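Local coordinates for adhesion G-protein coupled receptor G6 (PDB 6V55) that probably couples adhesion at the cell surface to G-protein signalling in myelination, through a calcium-binding extracellular region built of several domains, at residues D98-K103 against P475-N480; T116-K121 against V296-H301; N272-D277 against C290-N295; V456-P461 against Q469-F474. One frame throughout, in Å; residues are numbered along the deposited sequence.

Interaction 1 of 4, residues D98-K103 against P475-N480. With CA (calcium ion), chain C; NAG (2-acetamido-2-deoxy-beta-D-glucopyranose), chain N; NAG (2-acetamido-2-deoxy-beta-D-glucopyranose), chain K.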
# COMPACT_ATOMS: atom_id res chain seq x y z
N ASP A 98 1.40 8.49 7.63
CA ASP A 98 1.06 8.99 8.95
C ASP A 98 0.63 10.45 8.80
O ASP A 98 0.19 10.85 7.72
CB ASP A 98 2.20 8.76 9.95
CG ASP A 98 3.55 9.38 9.54
OD1 ASP A 98 4.56 9.03 10.19
OD2 ASP A 98 3.67 10.22 8.64
N PHE A 99 0.78 11.26 9.86
CA PHE A 99 0.23 12.61 9.96
C PHE A 99 1.09 13.69 9.32
O PHE A 99 0.61 14.82 9.19
CB PHE A 99 -0.01 13.00 11.43
CG PHE A 99 1.15 12.69 12.36
CD1 PHE A 99 2.17 13.62 12.55
CD2 PHE A 99 1.22 11.48 13.04
CE1 PHE A 99 3.26 13.34 13.39
CE2 PHE A 99 2.29 11.20 13.87
CZ PHE A 99 3.31 12.14 14.04
N SER A 100 2.34 13.41 8.95
CA SER A 100 3.21 14.49 8.47
C SER A 100 4.28 13.91 7.54
O SER A 100 4.55 12.72 7.59
CB SER A 100 3.89 15.21 9.62
OG SER A 100 4.95 14.39 10.10
N VAL A 101 4.90 14.80 6.74
CA VAL A 101 5.92 14.52 5.71
C VAL A 101 5.40 13.58 4.63
O VAL A 101 5.35 12.36 4.81
CB VAL A 101 7.23 13.95 6.31
CG1 VAL A 101 8.30 13.84 5.25
CG2 VAL A 101 7.71 14.79 7.49
N GLN A 102 5.07 14.13 3.46
CA GLN A 102 4.54 13.35 2.36
C GLN A 102 5.46 13.44 1.16
O GLN A 102 6.03 14.50 0.87
CB GLN A 102 3.15 13.84 1.98
CG GLN A 102 2.13 13.40 2.98
CD GLN A 102 1.91 14.42 4.06
OE1 GLN A 102 1.78 15.60 3.77
NE2 GLN A 102 1.90 13.97 5.31
N LYS A 103 5.62 12.32 0.47
CA LYS A 103 6.34 12.27 -0.78
C LYS A 103 5.37 11.92 -1.90
O LYS A 103 4.14 11.97 -1.73
CB LYS A 103 7.49 11.27 -0.69
CG LYS A 103 8.46 11.54 0.45
CD LYS A 103 9.25 12.83 0.28
CE LYS A 103 9.83 13.26 1.63
NZ LYS A 103 11.16 13.91 1.53
N PRO A 475 3.23 15.41 17.65
CA PRO A 475 3.49 15.61 16.22
C PRO A 475 4.94 15.87 15.81
O PRO A 475 5.17 16.21 14.65
CB PRO A 475 2.69 16.87 15.92
CG PRO A 475 2.91 17.68 17.17
CD PRO A 475 3.04 16.70 18.33
N TYR A 476 5.91 15.72 16.71
CA TYR A 476 7.26 16.14 16.36
C TYR A 476 8.11 15.02 15.79
O TYR A 476 9.11 15.31 15.12
CB TYR A 476 7.91 16.80 17.58
CG TYR A 476 7.13 18.03 17.98
CD1 TYR A 476 6.87 19.04 17.05
CD2 TYR A 476 6.63 18.18 19.27
CE1 TYR A 476 6.14 20.18 17.39
CE2 TYR A 476 5.90 19.31 19.62
CZ TYR A 476 5.66 20.31 18.68
OH TYR A 476 4.94 21.43 19.04
N LYS A 477 7.73 13.76 16.06
CA LYS A 477 8.36 12.52 15.55
C LYS A 477 9.83 12.37 15.93
O LYS A 477 10.55 11.62 15.26
CB LYS A 477 8.23 12.37 14.03
CG LYS A 477 6.87 12.58 13.42
CD LYS A 477 7.04 12.63 11.89
CE LYS A 477 6.92 11.28 11.21
NZ LYS A 477 6.22 11.38 9.90
N ASP A 478 10.29 13.05 16.99
CA ASP A 478 11.69 12.94 17.40
C ASP A 478 11.96 11.58 18.00
O ASP A 478 13.03 11.00 17.78
CB ASP A 478 12.07 14.03 18.41
CG ASP A 478 11.49 15.40 18.07
OD1 ASP A 478 10.84 15.99 18.98
OD2 ASP A 478 11.70 15.92 16.94
N ARG A 479 11.01 11.05 18.79
CA ARG A 479 11.09 9.73 19.41
C ARG A 479 9.84 8.93 19.06
O ARG A 479 8.94 9.41 18.34
CB ARG A 479 11.30 9.83 20.93
CG ARG A 479 12.28 10.92 21.40
CD ARG A 479 12.64 10.80 22.87
NE ARG A 479 13.73 9.86 23.14
CZ ARG A 479 14.30 9.70 24.33
NH1 ARG A 479 13.89 10.41 25.38
NH2 ARG A 479 15.29 8.82 24.48
N ASN A 480 9.79 7.68 19.53
CA ASN A 480 8.73 6.73 19.23
C ASN A 480 7.81 6.47 20.42
O ASN A 480 8.18 6.66 21.59
CB ASN A 480 9.28 5.36 18.84
CG ASN A 480 10.28 5.41 17.73
OD1 ASN A 480 10.18 6.22 16.82
ND2 ASN A 480 11.27 4.49 17.80
CA CA C . 4.10 10.72 6.23
C1 NAG N . 12.38 4.24 16.91
C2 NAG N . 13.73 4.28 17.65
C3 NAG N . 14.88 3.86 16.71
C4 NAG N . 14.59 2.54 15.99
C5 NAG N . 13.21 2.52 15.34
C6 NAG N . 12.83 1.15 14.82
C7 NAG N . 13.61 5.97 19.44
C8 NAG N . 13.97 7.37 19.84
N2 NAG N . 13.98 5.60 18.20
O3 NAG N . 16.07 3.73 17.47
O4 NAG N . 15.58 2.29 15.00
O5 NAG N . 12.19 2.91 16.28
O6 NAG N . 11.47 1.07 14.41
O7 NAG N . 13.00 5.20 20.19
C1 NAG K . 12.39 5.73 25.46
C2 NAG K . 12.26 4.38 24.73
C3 NAG K . 13.17 3.31 25.37
C4 NAG K . 14.61 3.80 25.47
C5 NAG K . 14.66 5.14 26.22
C6 NAG K . 16.05 5.74 26.31
C7 NAG K . 10.22 3.76 23.53
C8 NAG K . 8.78 3.34 23.65
N2 NAG K . 10.87 3.95 24.69
O3 NAG K . 13.14 2.11 24.60
O4 NAG K . 15.44 2.83 26.10
O5 NAG K . 13.82 6.11 25.56
O6 NAG K . 16.40 6.53 25.18
O7 NAG K . 10.77 3.91 22.44
O HOH W 1 1.68 11.36 5.67
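Lys477 NZ is the hub of this contact. It makes a salt bridge with Asp98 OD1 at 2.9 Å, reaching it tip to tip from somewhat above the carboxylate plane. A weak bond runs from the same nitrogen to Asp98 OD2 at 3.1 Å, and a longer one to Ser100 OG at 3.3 Å. Asp98 works in two directions, because its OD2 also binds the calcium ion at 2.5 Å. The carbonyl oxygens of Ser100 and Val101 complete this loop's share of the site, a water adds another ligand, and Glu53 and Asp61 supply the rest. Bends at the third and fourth torsions of Lys477 curl the ammonium toward the metal loop. Its aliphatic part meets the Phe99 ring tip to tip, Lys477 CG lying 3.6 Å from Phe99 CZ. On the same ring, Phe99 CE1 meets Pro475 CA at 3.6 Å, just after a cis peptide bond. Farther out, Asp526 of helix 517-527 accepts a hydrogen bond from Val101 N. Glu53 is both a calcium ligand and a salt-bridge partner of Lys477, so the lysine probably offsets part of the negative charge gathered by the ion, coupling the CUB calcium site to residues 475-480.

Interaction 2 of 4, residues T116-K121 against V296-H301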
# COMPACT_ATOMS: atom_id res chain seq x y z
N THR A 116 2.31 -21.15 -15.81
CA THR A 116 2.96 -21.89 -16.88
C THR A 116 2.50 -23.35 -16.94
O THR A 116 2.03 -23.95 -15.95
CB THR A 116 4.49 -21.87 -16.71
OG1 THR A 116 4.86 -22.59 -15.53
CG2 THR A 116 5.02 -20.47 -16.61
N LEU A 117 2.59 -23.91 -18.15
CA LEU A 117 2.28 -25.32 -18.35
C LEU A 117 3.27 -26.24 -17.65
O LEU A 117 2.88 -27.34 -17.25
CB LEU A 117 2.25 -25.61 -19.85
CG LEU A 117 1.35 -26.75 -20.33
CD1 LEU A 117 0.05 -26.86 -19.53
CD2 LEU A 117 1.03 -26.67 -21.84
N ARG A 118 4.50 -25.78 -17.40
CA ARG A 118 5.50 -26.57 -16.69
C ARG A 118 5.31 -26.60 -15.18
O ARG A 118 6.14 -27.21 -14.48
CB ARG A 118 6.90 -26.06 -17.03
CG ARG A 118 7.43 -26.60 -18.33
CD ARG A 118 8.88 -26.25 -18.49
NE ARG A 118 9.09 -25.48 -19.71
CZ ARG A 118 9.40 -26.01 -20.89
NH1 ARG A 118 9.55 -27.33 -21.01
NH2 ARG A 118 9.56 -25.22 -21.93
N ASN A 119 4.28 -25.96 -14.65
CA ASN A 119 3.82 -26.16 -13.28
C ASN A 119 2.54 -26.97 -13.25
O ASN A 119 1.82 -26.94 -12.25
CB ASN A 119 3.59 -24.82 -12.57
CG ASN A 119 4.89 -24.17 -12.13
OD1 ASN A 119 5.69 -24.78 -11.40
ND2 ASN A 119 5.11 -22.93 -12.58
N GLN A 120 2.20 -27.66 -14.34
CA GLN A 120 0.94 -28.38 -14.43
C GLN A 120 1.15 -29.76 -15.05
O GLN A 120 1.96 -29.94 -15.95
CB GLN A 120 -0.10 -27.59 -15.27
CG GLN A 120 -0.59 -26.30 -14.63
CD GLN A 120 -1.29 -25.42 -15.62
OE1 GLN A 120 -0.80 -25.21 -16.72
NE2 GLN A 120 -2.44 -24.87 -15.23
N LYS A 121 0.41 -30.73 -14.55
CA LYS A 121 0.30 -32.06 -15.13
C LYS A 121 -1.07 -32.15 -15.78
O LYS A 121 -1.94 -31.31 -15.53
CB LYS A 121 0.51 -33.14 -14.05
CG LYS A 121 2.01 -33.40 -13.67
CD LYS A 121 2.59 -32.39 -12.64
CE LYS A 121 4.09 -32.57 -12.35
NZ LYS A 121 4.73 -31.31 -11.83
N VAL A 296 9.49 -27.76 -32.17
CA VAL A 296 8.23 -27.70 -32.87
C VAL A 296 7.10 -27.48 -31.90
O VAL A 296 6.32 -26.54 -32.04
CB VAL A 296 8.00 -28.97 -33.71
CG1 VAL A 296 6.68 -28.89 -34.44
CG2 VAL A 296 9.16 -29.18 -34.67
N VAL A 297 6.99 -28.35 -30.89
CA VAL A 297 5.99 -28.26 -29.84
C VAL A 297 6.74 -28.18 -28.51
O VAL A 297 7.68 -28.94 -28.28
CB VAL A 297 5.02 -29.46 -29.88
CG1 VAL A 297 3.99 -29.36 -28.81
CG2 VAL A 297 4.31 -29.55 -31.22
N ASP A 298 6.35 -27.22 -27.67
CA ASP A 298 6.89 -27.06 -26.33
C ASP A 298 5.75 -27.08 -25.32
O ASP A 298 4.60 -26.81 -25.66
CB ASP A 298 7.70 -25.76 -26.22
CG ASP A 298 8.53 -25.67 -24.96
OD1 ASP A 298 9.14 -26.67 -24.55
OD2 ASP A 298 8.55 -24.58 -24.35
N TRP A 299 6.08 -27.44 -24.08
CA TRP A 299 5.13 -27.46 -22.98
C TRP A 299 4.94 -26.05 -22.45
O TRP A 299 5.61 -25.60 -21.51
CB TRP A 299 5.62 -28.38 -21.87
CG TRP A 299 4.55 -28.89 -20.94
CD1 TRP A 299 4.52 -28.72 -19.59
CD2 TRP A 299 3.43 -29.75 -21.26
NE1 TRP A 299 3.43 -29.37 -19.06
CE2 TRP A 299 2.75 -30.01 -20.06
CE3 TRP A 299 2.92 -30.28 -22.45
CZ2 TRP A 299 1.59 -30.77 -20.00
CZ3 TRP A 299 1.76 -31.06 -22.39
CH2 TRP A 299 1.11 -31.29 -21.18
N ASP A 300 3.97 -25.38 -23.04
CA ASP A 300 3.81 -23.94 -22.96
C ASP A 300 2.44 -23.70 -23.57
O ASP A 300 2.11 -24.32 -24.59
CB ASP A 300 4.92 -23.23 -23.74
CG ASP A 300 4.98 -21.75 -23.45
OD1 ASP A 300 4.03 -21.02 -23.84
OD2 ASP A 300 5.99 -21.33 -22.85
N HIS A 301 1.65 -22.84 -22.93
CA HIS A 301 0.23 -22.75 -23.21
C HIS A 301 -0.08 -22.22 -24.61
O HIS A 301 -1.11 -22.60 -25.17
CB HIS A 301 -0.45 -21.85 -22.20
CG HIS A 301 -0.66 -22.50 -20.88
ND1 HIS A 301 -1.73 -23.34 -20.64
CD2 HIS A 301 0.03 -22.41 -19.72
CE1 HIS A 301 -1.68 -23.75 -19.38
NE2 HIS A 301 -0.62 -23.21 -18.80
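The pentraxin-like beta sandwich, a member of the concanavalin group, receives the chain arriving from the CUB domain through a short 3-10 turn at Leu117 and Arg118. Trp299, the centre of an inverse gamma turn, and Leu117 bury more surface here than any other residues. Leu117 CG lies anti to its backbone N, which sends the branched end in between two aromatic groups. Its CG hydrogen points at the indole as a CH-pi contact, the carbon 3.5 Å from the centroid of the five-membered ring and only 9° off the ring normal. One methyl, Leu117 CD1, rests over a face of the His301 imidazole, 4.0 Å from its centroid, while the other, Leu117 CD2, touches Asp300 N at 3.4 Å. The leucine is thus wedged between two rings and the backbone that joins them. Tyr271 and Trp304 also pack against the indole.

Arg118 leaves the same turn by sliding past Trp299 in the opposite direction, its CG beside the indole edge. A bend at its third torsion carries the guanidinium to Asp298, where Arg118 NH2 forms a salt bridge with Asp298 OD2 at 2.7 Å, the two planes 47° apart. Asp298 OD1 also accepts a hydrogen bond from Gly294 N, so this carboxylate joins residues 116-121 to its own loop. Trp299 O lies over the face of the guanidinium. At the indole edge, Trp299 NE1 points in the ring plane to Gln120 O, a weak hydrogen bond of 3.5 Å.

Interaction 3 of 4, residues N272-D277 against C290-N295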
# COMPACT_ATOMS: atom_id res chain seq x y z
N ASN A 272 5.36 -32.07 -19.47
CA ASN A 272 6.55 -31.61 -20.21
C ASN A 272 6.69 -32.25 -21.60
O ASN A 272 7.79 -32.63 -22.02
CB ASN A 272 7.83 -31.75 -19.38
CG ASN A 272 8.79 -30.62 -19.65
OD1 ASN A 272 8.41 -29.59 -20.21
ND2 ASN A 272 10.05 -30.81 -19.26
N PHE A 273 5.58 -32.33 -22.34
CA PHE A 273 5.58 -32.92 -23.67
C PHE A 273 6.21 -31.95 -24.67
O PHE A 273 5.70 -30.84 -24.88
CB PHE A 273 4.15 -33.27 -24.11
CG PHE A 273 4.08 -34.13 -25.36
CD1 PHE A 273 4.00 -33.56 -26.63
CD2 PHE A 273 4.04 -35.51 -25.25
CE1 PHE A 273 3.94 -34.34 -27.77
CE2 PHE A 273 3.96 -36.30 -26.39
CZ PHE A 273 3.91 -35.71 -27.65
N ARG A 274 7.31 -32.38 -25.29
CA ARG A 274 8.05 -31.55 -26.23
C ARG A 274 8.43 -32.37 -27.45
O ARG A 274 8.55 -33.60 -27.39
CB ARG A 274 9.32 -30.95 -25.57
CG ARG A 274 9.10 -30.06 -24.33
CD ARG A 274 10.36 -30.00 -23.46
NE ARG A 274 10.53 -31.18 -22.62
CZ ARG A 274 11.70 -31.54 -22.06
NH1 ARG A 274 12.79 -30.80 -22.26
NH2 ARG A 274 11.77 -32.64 -21.31
N LEU A 275 8.62 -31.68 -28.59
CA LEU A 275 8.91 -32.30 -29.88
C LEU A 275 9.96 -31.47 -30.62
O LEU A 275 9.93 -30.24 -30.59
CB LEU A 275 7.65 -32.41 -30.73
CG LEU A 275 7.68 -33.09 -32.11
CD1 LEU A 275 8.25 -34.49 -32.02
CD2 LEU A 275 6.28 -33.11 -32.66
N TRP A 276 10.86 -32.16 -31.31
CA TRP A 276 11.96 -31.53 -32.03
C TRP A 276 12.06 -32.06 -33.46
O TRP A 276 11.58 -33.15 -33.77
CB TRP A 276 13.31 -31.78 -31.36
CG TRP A 276 13.61 -31.02 -30.11
CD1 TRP A 276 14.36 -29.88 -29.99
CD2 TRP A 276 13.23 -31.39 -28.77
NE1 TRP A 276 14.45 -29.50 -28.67
CE2 TRP A 276 13.77 -30.41 -27.91
CE3 TRP A 276 12.49 -32.45 -28.23
CZ2 TRP A 276 13.58 -30.46 -26.53
CZ3 TRP A 276 12.31 -32.50 -26.85
CH2 TRP A 276 12.85 -31.51 -26.02
N ASP A 277 12.79 -31.30 -34.28
CA ASP A 277 13.00 -31.52 -35.71
C ASP A 277 14.03 -32.60 -36.02
O ASP A 277 14.06 -33.10 -37.15
CB ASP A 277 13.48 -30.22 -36.35
CG ASP A 277 12.46 -29.61 -37.24
OD1 ASP A 277 11.41 -30.26 -37.45
OD2 ASP A 277 12.71 -28.48 -37.75
N CYS A 290 14.89 -30.33 -18.22
CA CYS A 290 13.45 -30.30 -18.43
C CYS A 290 12.92 -28.91 -18.80
O CYS A 290 11.74 -28.80 -19.15
CB CYS A 290 12.75 -30.82 -17.17
SG CYS A 290 13.57 -30.33 -15.63
N ASP A 291 13.76 -27.87 -18.77
CA ASP A 291 13.38 -26.50 -19.08
C ASP A 291 13.68 -26.11 -20.52
O ASP A 291 13.34 -24.99 -20.91
CB ASP A 291 14.11 -25.54 -18.13
CG ASP A 291 13.26 -24.34 -17.74
OD1 ASP A 291 12.03 -24.49 -17.61
OD2 ASP A 291 13.83 -23.24 -17.56
N THR A 292 14.30 -26.99 -21.31
CA THR A 292 14.68 -26.67 -22.69
C THR A 292 13.47 -26.68 -23.61
O THR A 292 12.61 -27.57 -23.55
CB THR A 292 15.72 -27.67 -23.22
OG1 THR A 292 15.40 -28.99 -22.75
CG2 THR A 292 17.13 -27.27 -22.79
N VAL A 293 13.41 -25.68 -24.49
CA VAL A 293 12.23 -25.45 -25.31
C VAL A 293 12.17 -26.46 -26.45
O VAL A 293 13.20 -26.77 -27.08
CB VAL A 293 12.23 -23.99 -25.81
CG1 VAL A 293 10.93 -23.62 -26.48
CG2 VAL A 293 12.50 -23.06 -24.64
N GLY A 294 10.99 -27.01 -26.70
CA GLY A 294 10.81 -27.91 -27.82
C GLY A 294 10.75 -27.14 -29.13
O GLY A 294 10.13 -26.09 -29.23
N ASN A 295 11.41 -27.70 -30.15
CA ASN A 295 11.66 -27.00 -31.41
C ASN A 295 10.43 -26.85 -32.28
O ASN A 295 10.39 -25.95 -33.12
CB ASN A 295 12.70 -27.75 -32.24
CG ASN A 295 13.97 -26.99 -32.36
OD1 ASN A 295 14.10 -25.90 -31.79
ND2 ASN A 295 14.92 -27.55 -33.09
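Residues 272-277, on strand 268-276, and the loop 290-295 run in similar directions, 33° apart end to end, and draw together along their length until the CA atoms of Trp276 and Asn295 are 4.6 Å apart. At the wider end Asn272 ND2 donates to Cys290 O at 2.6 Å, meeting a lone pair in the carbonyl plane. Arg274 folds back at its third torsion, so that its NE bonds Asn272 O at 3.2 Å while its NH1 makes a weak bond to Thr292 O at 3.5 Å and another hydrogen bond to Thr289. At the narrow end the Trp276 ring lies over the loop backbone, with Gly294 CA 4.2 Å from the centroid of its five-membered ring, and Asn295 CB touches Trp276 CD1 at 3.5 Å. Gly294 CA lies 4.1 Å from Arg274 CB, so the backbones come close here. An alanine in place of Trp276 would remove the indole and would probably loosen Gly294 and Asn295 against the strand. In this part of the pentraxin-like sandwich, two backbone oxygens of the irregular loop, Cys290 O firmly and Thr292 O weakly, find donors on strand side chains.

Interaction 4 of 4, residues V456-P461 against Q469-F474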
# COMPACT_ATOMS: atom_id res chain seq x y z
N VAL A 456 -5.69 9.14 19.55
CA VAL A 456 -5.81 9.70 18.21
C VAL A 456 -4.43 10.15 17.73
O VAL A 456 -3.55 10.49 18.54
CB VAL A 456 -6.87 10.81 18.22
CG1 VAL A 456 -6.38 12.08 18.92
CG2 VAL A 456 -7.37 11.13 16.81
N HIS A 457 -4.18 9.93 16.42
CA HIS A 457 -2.91 10.04 15.69
C HIS A 457 -1.88 8.99 16.08
O HIS A 457 -0.70 9.13 15.73
CB HIS A 457 -2.26 11.43 15.77
CG HIS A 457 -3.24 12.57 15.71
ND1 HIS A 457 -3.73 13.05 14.51
CD2 HIS A 457 -3.82 13.30 16.69
CE1 HIS A 457 -4.58 14.03 14.76
NE2 HIS A 457 -4.66 14.20 16.07
N TYR A 458 -2.27 7.91 16.75
CA TYR A 458 -1.34 6.80 17.01
C TYR A 458 -1.94 5.56 16.36
O TYR A 458 -2.72 4.84 16.98
CB TYR A 458 -1.10 6.58 18.50
CG TYR A 458 -0.21 7.62 19.09
CD1 TYR A 458 1.15 7.39 19.23
CD2 TYR A 458 -0.73 8.86 19.47
CE1 TYR A 458 1.98 8.37 19.75
CE2 TYR A 458 0.10 9.85 19.99
CZ TYR A 458 1.46 9.60 20.13
OH TYR A 458 2.28 10.59 20.65
N ARG A 459 -1.58 5.32 15.11
CA ARG A 459 -2.23 4.29 14.31
C ARG A 459 -1.37 3.03 14.31
O ARG A 459 -0.30 2.99 13.70
CB ARG A 459 -2.48 4.80 12.90
CG ARG A 459 -3.59 5.79 12.82
CD ARG A 459 -4.19 5.79 11.44
NE ARG A 459 -5.09 6.93 11.26
CZ ARG A 459 -5.57 7.33 10.08
NH1 ARG A 459 -5.24 6.67 8.98
NH2 ARG A 459 -6.38 8.38 10.01
N TRP A 460 -1.83 2.03 14.99
CA TRP A 460 -1.01 0.85 15.17
C TRP A 460 -1.39 -0.17 14.12
O TRP A 460 -2.59 -0.43 13.95
CB TRP A 460 -1.20 0.26 16.56
CG TRP A 460 -1.02 1.26 17.65
CD1 TRP A 460 -1.99 2.02 18.26
CD2 TRP A 460 0.22 1.63 18.26
NE1 TRP A 460 -1.42 2.85 19.20
CE2 TRP A 460 -0.07 2.63 19.22
CE3 TRP A 460 1.55 1.24 18.06
CZ2 TRP A 460 0.91 3.22 20.00
CZ3 TRP A 460 2.54 1.83 18.85
CH2 TRP A 460 2.20 2.81 19.81
N PRO A 461 -0.45 -0.75 13.37
CA PRO A 461 -0.81 -1.74 12.35
C PRO A 461 -1.10 -3.11 12.96
O PRO A 461 -0.89 -3.34 14.15
CB PRO A 461 0.43 -1.78 11.44
CG PRO A 461 1.56 -1.32 12.31
CD PRO A 461 0.98 -0.39 13.34
N GLN A 469 5.11 -2.95 18.12
CA GLN A 469 5.18 -2.01 17.01
C GLN A 469 5.53 -0.61 17.48
O GLN A 469 5.15 -0.21 18.58
CB GLN A 469 3.85 -1.95 16.27
CG GLN A 469 3.48 -3.25 15.68
CD GLN A 469 3.83 -3.33 14.22
OE1 GLN A 469 4.58 -2.49 13.68
NE2 GLN A 469 3.29 -4.34 13.55
N TYR A 470 6.19 0.15 16.62
CA TYR A 470 6.63 1.51 16.94
C TYR A 470 5.99 2.46 15.95
O TYR A 470 5.98 2.18 14.74
CB TYR A 470 8.15 1.63 16.90
CG TYR A 470 8.82 0.76 17.93
CD1 TYR A 470 9.18 -0.56 17.63
CD2 TYR A 470 9.09 1.25 19.21
CE1 TYR A 470 9.76 -1.37 18.57
CE2 TYR A 470 9.70 0.44 20.15
CZ TYR A 470 10.04 -0.86 19.82
OH TYR A 470 10.64 -1.69 20.74
N VAL A 471 5.45 3.56 16.45
CA VAL A 471 4.88 4.62 15.62
C VAL A 471 5.54 5.94 16.05
O VAL A 471 6.14 6.02 17.13
CB VAL A 471 3.34 4.69 15.73
CG1 VAL A 471 2.68 3.39 15.27
CG2 VAL A 471 2.95 5.06 17.11
N PRO A 472 5.47 6.98 15.20
CA PRO A 472 6.01 8.29 15.62
C PRO A 472 5.19 8.98 16.69
O PRO A 472 3.96 8.88 16.73
CB PRO A 472 5.97 9.10 14.32
CG PRO A 472 5.07 8.37 13.42
CD PRO A 472 5.36 6.96 13.73
N CYS A 473 5.90 9.71 17.54
CA CYS A 473 5.26 10.56 18.53
C CYS A 473 4.58 11.72 17.81
O CYS A 473 5.20 12.40 16.99
CB CYS A 473 6.28 11.09 19.54
SG CYS A 473 6.89 9.89 20.74
N PHE A 474 3.29 11.92 18.08
CA PHE A 474 2.56 13.03 17.50
C PHE A 474 2.86 14.30 18.29
O PHE A 474 2.72 14.29 19.51
CB PHE A 474 1.06 12.75 17.50
CG PHE A 474 0.25 13.84 16.86
CD1 PHE A 474 0.23 13.96 15.48
CD2 PHE A 474 -0.44 14.77 17.64
CE1 PHE A 474 -0.52 14.96 14.87
CE2 PHE A 474 -1.18 15.79 17.03
CZ PHE A 474 -1.21 15.88 15.64
O HOH W 2 1.40 7.97 15.05
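Phe474 places CG anti to its backbone N (chi1 -178°), and His457, with CG anti to the carbonyl carbon (chi1 -39°), turns its imidazole to meet it. The two rings lie face to face, their centroids 3.9 Å apart and their planes within 6° of parallel, with His457 CB also over the phenyl face. Val456 CG2 lies over the rim of the opposite imidazole face, and His457 NE2 is hydrogen-bonded to Glu536, which is likely to limit the ring's rotation. The end of Tyr458 approaches residues 469-474, where Tyr458 OH accepts a hydrogen bond from Phe474 N at 3.1 Å.

This region corresponds to the disulfide-containing hormone receptor (HormR) domain known in this receptor. Strand 459-460, which pairs with 452-453, lies across from strand 468-472, which pairs with 480-488, and side chains fill the space between the two hairpins. Cys473 adds a disulfide to Cys504. Val471 CG2 fits between two aromatic rings, 3.6 Å from Tyr458 CD1 and 3.8 Å from the centroid of the Trp460 six-membered ring, over whose face it sits. At that indole's edge, Gln469 O approaches Trp460 CZ3 at 3.3 Å. A phenylalanine in place of Tyr458 would lose the hydroxyl and would probably leave Phe474 N without this acceptor. A water links the two segments, donating to His457 O at 2.5 Å and to Pro472 O at 3.2 Å. Farther along, Pro461 CG rests against the Gln469 amide, whose NE2 is held by Ser463.

The four contacts form two clusters. Interactions 1 and 4 have centres about 10 Å apart and use consecutive segments, 475-480 and 469-474: Phe99 packs on Phe474, and Asp98 on Pro472. Interactions 2 and 3, about 9 Å apart between centres, join along strand 268-276, where Val296 and Val297 both pair with Leu275 as a classic beta bulge. Between interactions 1 and 2 the centres are about 51 Å apart. Along the chain, 98-103 comes first and its partner 475-480 last, so interaction 1 brackets the others. It folds the CUB domain back on the later HormR domain, consistent with a closed arrangement, while interactions 2 and 3 join loop 290-301 to strand 268-276 and residues 116-121.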